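Local coordinates for protein parvulin 42 (Trypanosoma brucei brucei, PDB 6GMP) that probably catalyses the cis-trans isomerisation of peptide bonds preceding proline, through the PPIC-type (parvulin) domain that this chain represents, at residues H7-H15 and F62-C72. Numbering follows the deposited sequence. Where two conformers were deposited one is given.
Sequences HFYHVLVKH and FVQVVRDFSEC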
ATOM      1  N   HIS A   7      -3.109   7.298 -11.879  1.00 29.18           N
ATOM      2  CA  HIS A   7      -3.039   5.852 -11.759  1.00 27.56           C
ATOM      3  C   HIS A   7      -2.142   5.468 -10.589  1.00 25.09           C
ATOM      4  O   HIS A   7      -0.952   5.810 -10.574  1.00 26.67           O
ATOM      5  CB  HIS A   7      -2.482   5.281 -13.060  1.00 28.15           C
ATOM      6  CG  HIS A   7      -2.534   3.790 -13.144  1.00 29.43           C
ATOM      7  ND1 HIS A   7      -2.025   3.091 -14.219  1.00 33.64           N
ATOM      8  CD2 HIS A   7      -3.047   2.867 -12.300  1.00 28.45           C
ATOM      9  CE1 HIS A   7      -2.210   1.797 -14.024  1.00 32.94           C
ATOM     10  NE2 HIS A   7      -2.837   1.635 -12.872  1.00 28.04           N
ATOM     11  N   PHE A   8      -2.715   4.762  -9.615  1.00 23.88           N
ATOM     12  CA  PHE A   8      -1.980   4.328  -8.438  1.00 23.25           C
ATOM     13  C   PHE A   8      -1.971   2.819  -8.278  1.00 23.02           C
ATOM     14  O   PHE A   8      -2.884   2.128  -8.743  1.00 22.68           O
ATOM     15  CB  PHE A   8      -2.575   4.946  -7.172  1.00 24.69           C
ATOM     16  CG  PHE A   8      -2.556   6.442  -7.162  1.00 25.30           C
ATOM     17  CD1 PHE A   8      -1.397   7.144  -6.873  1.00 23.09           C
ATOM     18  CD2 PHE A   8      -3.718   7.144  -7.423  1.00 29.13           C
ATOM     19  CE1 PHE A   8      -1.402   8.529  -6.848  1.00 24.50           C
ATOM     20  CE2 PHE A   8      -3.733   8.527  -7.408  1.00 32.04           C
ATOM     21  CZ  PHE A   8      -2.570   9.224  -7.123  1.00 27.29           C
ATOM     22  N   TYR A   9      -0.920   2.338  -7.616  1.00 21.29           N
ATOM     23  CA  TYR A   9      -0.882   1.010  -7.017  1.00 20.19           C
ATOM     24  C   TYR A   9      -0.674   1.205  -5.520  1.00 20.35           C
ATOM     25  O   TYR A   9      -0.231   2.267  -5.089  1.00 20.58           O
ATOM     26  CB  TYR A   9       0.303   0.190  -7.534  1.00 21.37           C
ATOM     27  CG  TYR A   9       0.136  -0.458  -8.883  1.00 21.54           C
ATOM     28  CD1 TYR A   9      -0.145   0.290 -10.016  1.00 22.53           C
ATOM     29  CD2 TYR A   9       0.281  -1.838  -9.024  1.00 22.18           C
ATOM     30  CE1 TYR A   9      -0.283  -0.315 -11.249  1.00 25.36           C
ATOM     31  CE2 TYR A   9       0.140  -2.449 -10.251  1.00 22.42           C
ATOM     32  CZ  TYR A   9      -0.143  -1.685 -11.359  1.00 24.56           C
ATOM     33  OH  TYR A   9      -0.279  -2.303 -12.579  1.00 28.24           O
ATOM     34  N   HIS A  10      -0.969   0.187  -4.720  1.00 20.63           N
ATOM     35  CA  HIS A  10      -0.575   0.261  -3.312  1.00 18.48           C
ATOM     36  C   HIS A  10      -0.192  -1.090  -2.726  1.00 18.68           C
ATOM     37  O   HIS A  10      -0.513  -2.145  -3.278  1.00 20.44           O
ATOM     38  CB  HIS A  10      -1.619   0.995  -2.440  1.00 18.99           C
ATOM     39  CG  HIS A  10      -2.801   0.170  -2.028  1.00 18.08           C
ATOM     40  ND1 HIS A  10      -3.575   0.497  -0.938  1.00 21.20           N
ATOM     41  CD2 HIS A  10      -3.354  -0.947  -2.557  1.00 21.25           C
ATOM     42  CE1 HIS A  10      -4.548  -0.383  -0.804  1.00 20.62           C
ATOM     43  NE2 HIS A  10      -4.440  -1.271  -1.773  1.00 20.28           N
ATOM     44  N   VAL A  11       0.564  -1.012  -1.636  1.00 18.69           N
ATOM     45  CA  VAL A  11       0.778  -2.114  -0.717  1.00 17.69           C
ATOM     46  C   VAL A  11      -0.019  -1.783   0.531  1.00 18.78           C
ATOM     47  O   VAL A  11       0.047  -0.649   1.026  1.00 19.20           O
ATOM     48  CB  VAL A  11       2.256  -2.207  -0.288  1.00 17.75           C
ATOM     49  CG1 VAL A  11       2.444  -3.240   0.826  1.00 23.03           C
ATOM     50  CG2 VAL A  11       3.137  -2.558  -1.455  1.00 19.36           C
ATOM     51  N   LEU A  12      -0.745  -2.768   1.054  1.00 18.43           N
ATOM     52  CA  LEU A  12      -1.505  -2.599   2.294  1.00 16.82           C
ATOM     53  C   LEU A  12      -1.017  -3.580   3.352  1.00 15.80           C
ATOM     54  O   LEU A  12      -0.994  -4.783   3.124  1.00 18.67           O
ATOM     55  CB  LEU A  12      -3.003  -2.816   2.058  1.00 18.38           C
ATOM     56  CG  LEU A  12      -3.898  -2.581   3.271  1.00 19.04           C
ATOM     57  CD1 LEU A  12      -3.919  -1.128   3.700  1.00 20.06           C
ATOM     58  CD2 LEU A  12      -5.320  -3.041   2.982  1.00 22.24           C
ATOM     59  N   VAL A  13      -0.635  -3.036   4.500  1.00 16.68           N
ATOM     60  CA  VAL A  13      -0.255  -3.821   5.661  1.00 18.71           C
ATOM     61  C   VAL A  13      -1.345  -3.605   6.702  1.00 18.22           C
ATOM     62  O   VAL A  13      -1.540  -2.495   7.188  1.00 18.97           O
ATOM     63  CB  VAL A  13       1.126  -3.381   6.197  1.00 18.74           C
ATOM     64  CG1 VAL A  13       1.503  -4.168   7.437  1.00 21.27           C
ATOM     65  CG2 VAL A  13       2.186  -3.563   5.117  1.00 21.86           C
ATOM     66  N   LYS A  14      -2.061  -4.664   7.039  1.00 20.33           N
ATOM     67  CA  LYS A  14      -3.181  -4.571   7.960  1.00 20.19           C
ATOM     68  C   LYS A  14      -2.700  -4.694   9.389  1.00 20.75           C
ATOM     69  O   LYS A  14      -1.538  -5.014   9.659  1.00 19.39           O
ATOM     70  CB  LYS A  14      -4.212  -5.653   7.630  1.00 23.48           C
ATOM     71  CG  LYS A  14      -4.892  -5.429   6.304  1.00 23.48           C
ATOM     72  CD  LYS A  14      -6.005  -6.431   6.059  1.00 24.83           C
ATOM     73  CE  LYS A  14      -6.669  -6.174   4.727  1.00 30.79           C
ATOM     74  NZ  LYS A  14      -8.005  -6.830   4.650  1.00 38.29           N
ATOM     75  N   HIS A  15      -3.599  -4.461  10.330  1.00 19.55           N
ATOM     76  CA  HIS A  15      -3.333  -4.744  11.727  1.00 19.48           C
ATOM     77  C   HIS A  15      -4.641  -5.193  12.379  1.00 20.29           C
ATOM     78  O   HIS A  15      -5.712  -5.109  11.745  1.00 19.48           O
ATOM     79  CB  HIS A  15      -2.723  -3.542  12.449  1.00 19.11           C
ATOM     80  CG  HIS A  15      -3.528  -2.289  12.339  1.00 19.80           C
ATOM     81  ND1 HIS A  15      -4.686  -2.088  13.055  1.00 20.41           N
ATOM     82  CD2 HIS A  15      -3.330  -1.167  11.611  1.00 20.92           C
ATOM     83  CE1 HIS A  15      -5.165  -0.887  12.778  1.00 21.43           C
ATOM     84  NE2 HIS A  15      -4.366  -0.314  11.898  1.00 21.79           N
ATOM     85  N   PHE A  62       7.931  -1.926  -7.631  1.00 19.84           N
ATOM     86  CA  PHE A  62       6.865  -1.792  -6.666  1.00 20.07           C
ATOM     87  C   PHE A  62       6.028  -3.068  -6.525  1.00 20.45           C
ATOM     88  O   PHE A  62       5.638  -3.451  -5.420  1.00 18.84           O
ATOM     89  CB  PHE A  62       5.951  -0.616  -7.006  1.00 20.66           C
ATOM     90  CG  PHE A  62       5.023  -0.262  -5.877  1.00 18.50           C
ATOM     91  CD1 PHE A  62       5.527   0.346  -4.733  1.00 21.72           C
ATOM     92  CD2 PHE A  62       3.679  -0.595  -5.914  1.00 18.40           C
ATOM     93  CE1 PHE A  62       4.710   0.644  -3.667  1.00 20.08           C
ATOM     94  CE2 PHE A  62       2.850  -0.296  -4.840  1.00 17.61           C
ATOM     95  CZ  PHE A  62       3.370   0.336  -3.720  1.00 19.52           C
ATOM     96  N   VAL A  63       5.749  -3.714  -7.652  1.00 19.86           N
ATOM     97  CA  VAL A  63       4.962  -4.941  -7.666  1.00 19.12           C
ATOM     98  C   VAL A  63       5.669  -6.033  -6.858  1.00 19.43           C
ATOM     99  O   VAL A  63       5.016  -6.869  -6.239  1.00 19.87           O
ATOM    100  CB  VAL A  63       4.701  -5.356  -9.114  1.00 21.68           C
ATOM    101  CG1 VAL A  63       4.266  -6.808  -9.198  1.00 24.55           C
ATOM    102  CG2 VAL A  63       3.655  -4.420  -9.726  1.00 22.85           C
ATOM    103  N   GLN A  64       6.996  -6.006  -6.830  1.00 20.08           N
ATOM    104  CA  GLN A  64       7.738  -6.949  -5.996  1.00 21.54           C
ATOM    105  C   GLN A  64       7.317  -6.851  -4.533  1.00 18.10           C
ATOM    106  O   GLN A  64       7.070  -7.868  -3.882  1.00 18.33           O
ATOM    107  CB  GLN A  64       9.237  -6.722  -6.109  1.00 22.03           C
ATOM    108  CG  GLN A  64      10.074  -7.754  -5.353  1.00 24.42           C
ATOM    109  CD  GLN A  64       9.895  -9.150  -5.901  1.00 30.65           C
ATOM    110  OE1 GLN A  64       9.984  -9.371  -7.108  1.00 29.40           O
ATOM    111  NE2 GLN A  64       9.628 -10.105  -5.014  1.00 34.09           N
ATOM    112  N   VAL A  65       7.207  -5.637  -4.008  1.00 18.12           N
ATOM    113  CA  VAL A  65       6.833  -5.505  -2.614  0.59 17.60           C
ATOM    114  C   VAL A  65       5.347  -5.803  -2.415  1.00 18.47           C
ATOM    115  O   VAL A  65       4.967  -6.334  -1.381  1.00 18.44           O
ATOM    116  CB  VAL A  65       7.249  -4.156  -1.996  0.59 20.87           C
ATOM    117  CG1 VAL A  65       8.778  -4.074  -1.925  0.59 19.00           C
ATOM    118  CG2 VAL A  65       6.689  -2.992  -2.766  0.59 23.30           C
ATOM    119  N   VAL A  66       4.503  -5.532  -3.409  1.00 16.82           N
ATOM    120  CA  VAL A  66       3.101  -5.944  -3.339  1.00 17.18           C
ATOM    121  C   VAL A  66       3.011  -7.467  -3.216  1.00 18.01           C
ATOM    122  O   VAL A  66       2.313  -8.007  -2.350  1.00 17.80           O
ATOM    123  CB  VAL A  66       2.305  -5.492  -4.590  1.00 17.41           C
ATOM    124  CG1 VAL A  66       0.898  -6.072  -4.561  1.00 18.33           C
ATOM    125  CG2 VAL A  66       2.263  -3.950  -4.715  1.00 18.83           C
ATOM    126  N   ARG A  67       3.721  -8.163  -4.104  1.00 17.03           N
ATOM    127  CA  ARG A  67       3.711  -9.621  -4.108  1.00 19.10           C
ATOM    128  C   ARG A  67       4.214 -10.219  -2.793  1.00 17.63           C
ATOM    129  O   ARG A  67       3.694 -11.236  -2.349  1.00 18.86           O
ATOM    130  CB  ARG A  67       4.530 -10.172  -5.272  1.00 19.19           C
ATOM    131  CG  ARG A  67       3.911  -9.887  -6.602  1.00 19.21           C
ATOM    132  CD  ARG A  67       4.845 -10.229  -7.722  1.00 21.64           C
ATOM    133  NE  ARG A  67       4.222  -9.989  -9.021  1.00 20.71           N
ATOM    134  CZ  ARG A  67       4.868 -10.032 -10.176  1.00 23.54           C
ATOM    135  NH1 ARG A  67       6.157 -10.338 -10.212  1.00 25.28           N
ATOM    136  NH2 ARG A  67       4.214  -9.783 -11.294  1.00 26.03           N
ATOM    137  N   ASP A  68       5.197  -9.571  -2.177  1.00 17.38           N
ATOM    138  CA  ASP A  68       5.814 -10.100  -0.960  1.00 19.32           C
ATOM    139  C   ASP A  68       5.048  -9.743   0.310  1.00 18.80           C
ATOM    140  O   ASP A  68       5.081 -10.502   1.277  1.00 18.40           O
ATOM    141  CB  ASP A  68       7.258  -9.609  -0.832  1.00 19.13           C
ATOM    142  CG  ASP A  68       8.183 -10.184  -1.895  1.00 20.99           C
ATOM    143  OD1 ASP A  68       7.819 -11.184  -2.554  1.00 22.05           O
ATOM    144  OD2 ASP A  68       9.275  -9.609  -2.062  1.00 23.39           O
ATOM    145  N   PHE A  69       4.342  -8.612   0.315  1.00 18.24           N
ATOM    146  CA  PHE A  69       3.847  -8.047   1.571  1.00 17.06           C
ATOM    147  C   PHE A  69       2.393  -7.576   1.591  1.00 18.87           C
ATOM    148  O   PHE A  69       1.825  -7.475   2.672  1.00 18.75           O
ATOM    149  CB  PHE A  69       4.722  -6.874   2.040  1.00 17.41           C
ATOM    150  CG  PHE A  69       6.137  -7.256   2.377  1.00 18.22           C
ATOM    151  CD1 PHE A  69       6.434  -7.914   3.569  1.00 19.48           C
ATOM    152  CD2 PHE A  69       7.180  -6.937   1.522  1.00 18.95           C
ATOM    153  CE1 PHE A  69       7.735  -8.254   3.883  1.00 19.58           C
ATOM    154  CE2 PHE A  69       8.483  -7.273   1.834  1.00 20.25           C
ATOM    155  CZ  PHE A  69       8.763  -7.933   3.016  1.00 20.84           C
ATOM    156  N   SER A  70       1.785  -7.259   0.449  1.00 17.76           N
ATOM    157  CA  SER A  70       0.453  -6.659   0.513  1.00 19.43           C
ATOM    158  C   SER A  70      -0.588  -7.666   0.977  1.00 19.16           C
ATOM    159  O   SER A  70      -0.553  -8.845   0.617  1.00 18.51           O
ATOM    160  CB  SER A  70       0.018  -6.055  -0.811  1.00 17.96           C
ATOM    161  OG  SER A  70      -1.200  -5.346  -0.579  1.00 17.73           O
ATOM    162  N   GLU A  71      -1.531  -7.171   1.764  1.00 18.32           N
ATOM    163  CA  GLU A  71      -2.613  -7.969   2.321  1.00 20.02           C
ATOM    164  C   GLU A  71      -3.973  -7.521   1.768  1.00 18.68           C
ATOM    165  O   GLU A  71      -5.012  -7.975   2.222  1.00 20.88           O
ATOM    166  CB  GLU A  71      -2.554  -7.896   3.853  1.00 19.03           C
ATOM    167  CG  GLU A  71      -1.314  -8.606   4.367  1.00 21.04           C
ATOM    168  CD  GLU A  71      -0.949  -8.293   5.796  1.00 20.60           C
ATOM    169  OE1 GLU A  71      -1.508  -7.367   6.425  1.00 22.89           O
ATOM    170  OE2 GLU A  71      -0.049  -8.992   6.310  1.00 22.97           O
ATOM    171  N   CYS A  72      -3.930  -6.642   0.768  1.00 19.75           N
ATOM    172  CA  CYS A  72      -5.129  -6.150   0.102  1.00 19.37           C
ATOM    173  C   CYS A  72      -5.540  -7.072  -1.033  1.00 22.40           C
ATOM    174  O   CYS A  72      -4.690  -7.685  -1.682  1.00 22.99           O
ATOM    175  CB  CYS A  72      -4.862  -4.752  -0.458  1.00 20.64           C
ATOM    176  SG  CYS A  72      -6.252  -4.011  -1.333  1.00 21.73           S
TER
HETATM  177  O   HOH W   1      -1.925  -4.517  -2.962  1.00 19.44           O
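Ser70 OG is gripped from several directions: Leu12 N donates to it at 3.1 Å and nearly straight (168°), Cys72 N adds a weak bond, and a water bridges it to His10 O. A small hydroxyl suits this place, since it serves the strand while its CB still packs on Val11. With OG anti to the backbone N (chi1 -172°), the hydroxyl is carried to the strand amide. One residue on, Glu71 N reaches Leu12 O at 2.8 Å. Glu71 then stretches its long side chain along the strand, and OE1 accepts from Lys14 N at 2.8 Å, nearly along the C-O axis; the same oxygen forms a salt bridge to Arg35, which probably steadies the carboxylate charge. In this parvulin fold, helix 59-69 lies against strand 6-13, an inner strand of the antiparallel sheet, their segment axes 31° apart. Apolar side chains make up the helical part of the contact. Val11, branched at CB, uses both methyls: CG2 meets Phe62 CZ and, at 3.7 Å, Val66 CG2, the two valines sliding past each other in opposite directions, while CG1 lies over Ser70 CA and CB; helix 37-49 meets Val11 through Ile47. The broad Phe62 ring reaches Tyr9 CB with CE2 (3.7 Å) and stacks on Tyr119. Beyond the helix, Cys72 SG approaches the edge of the His10 ring, 3.3 Å from NE2, while His10 ND1 hydrogen-bonds His116.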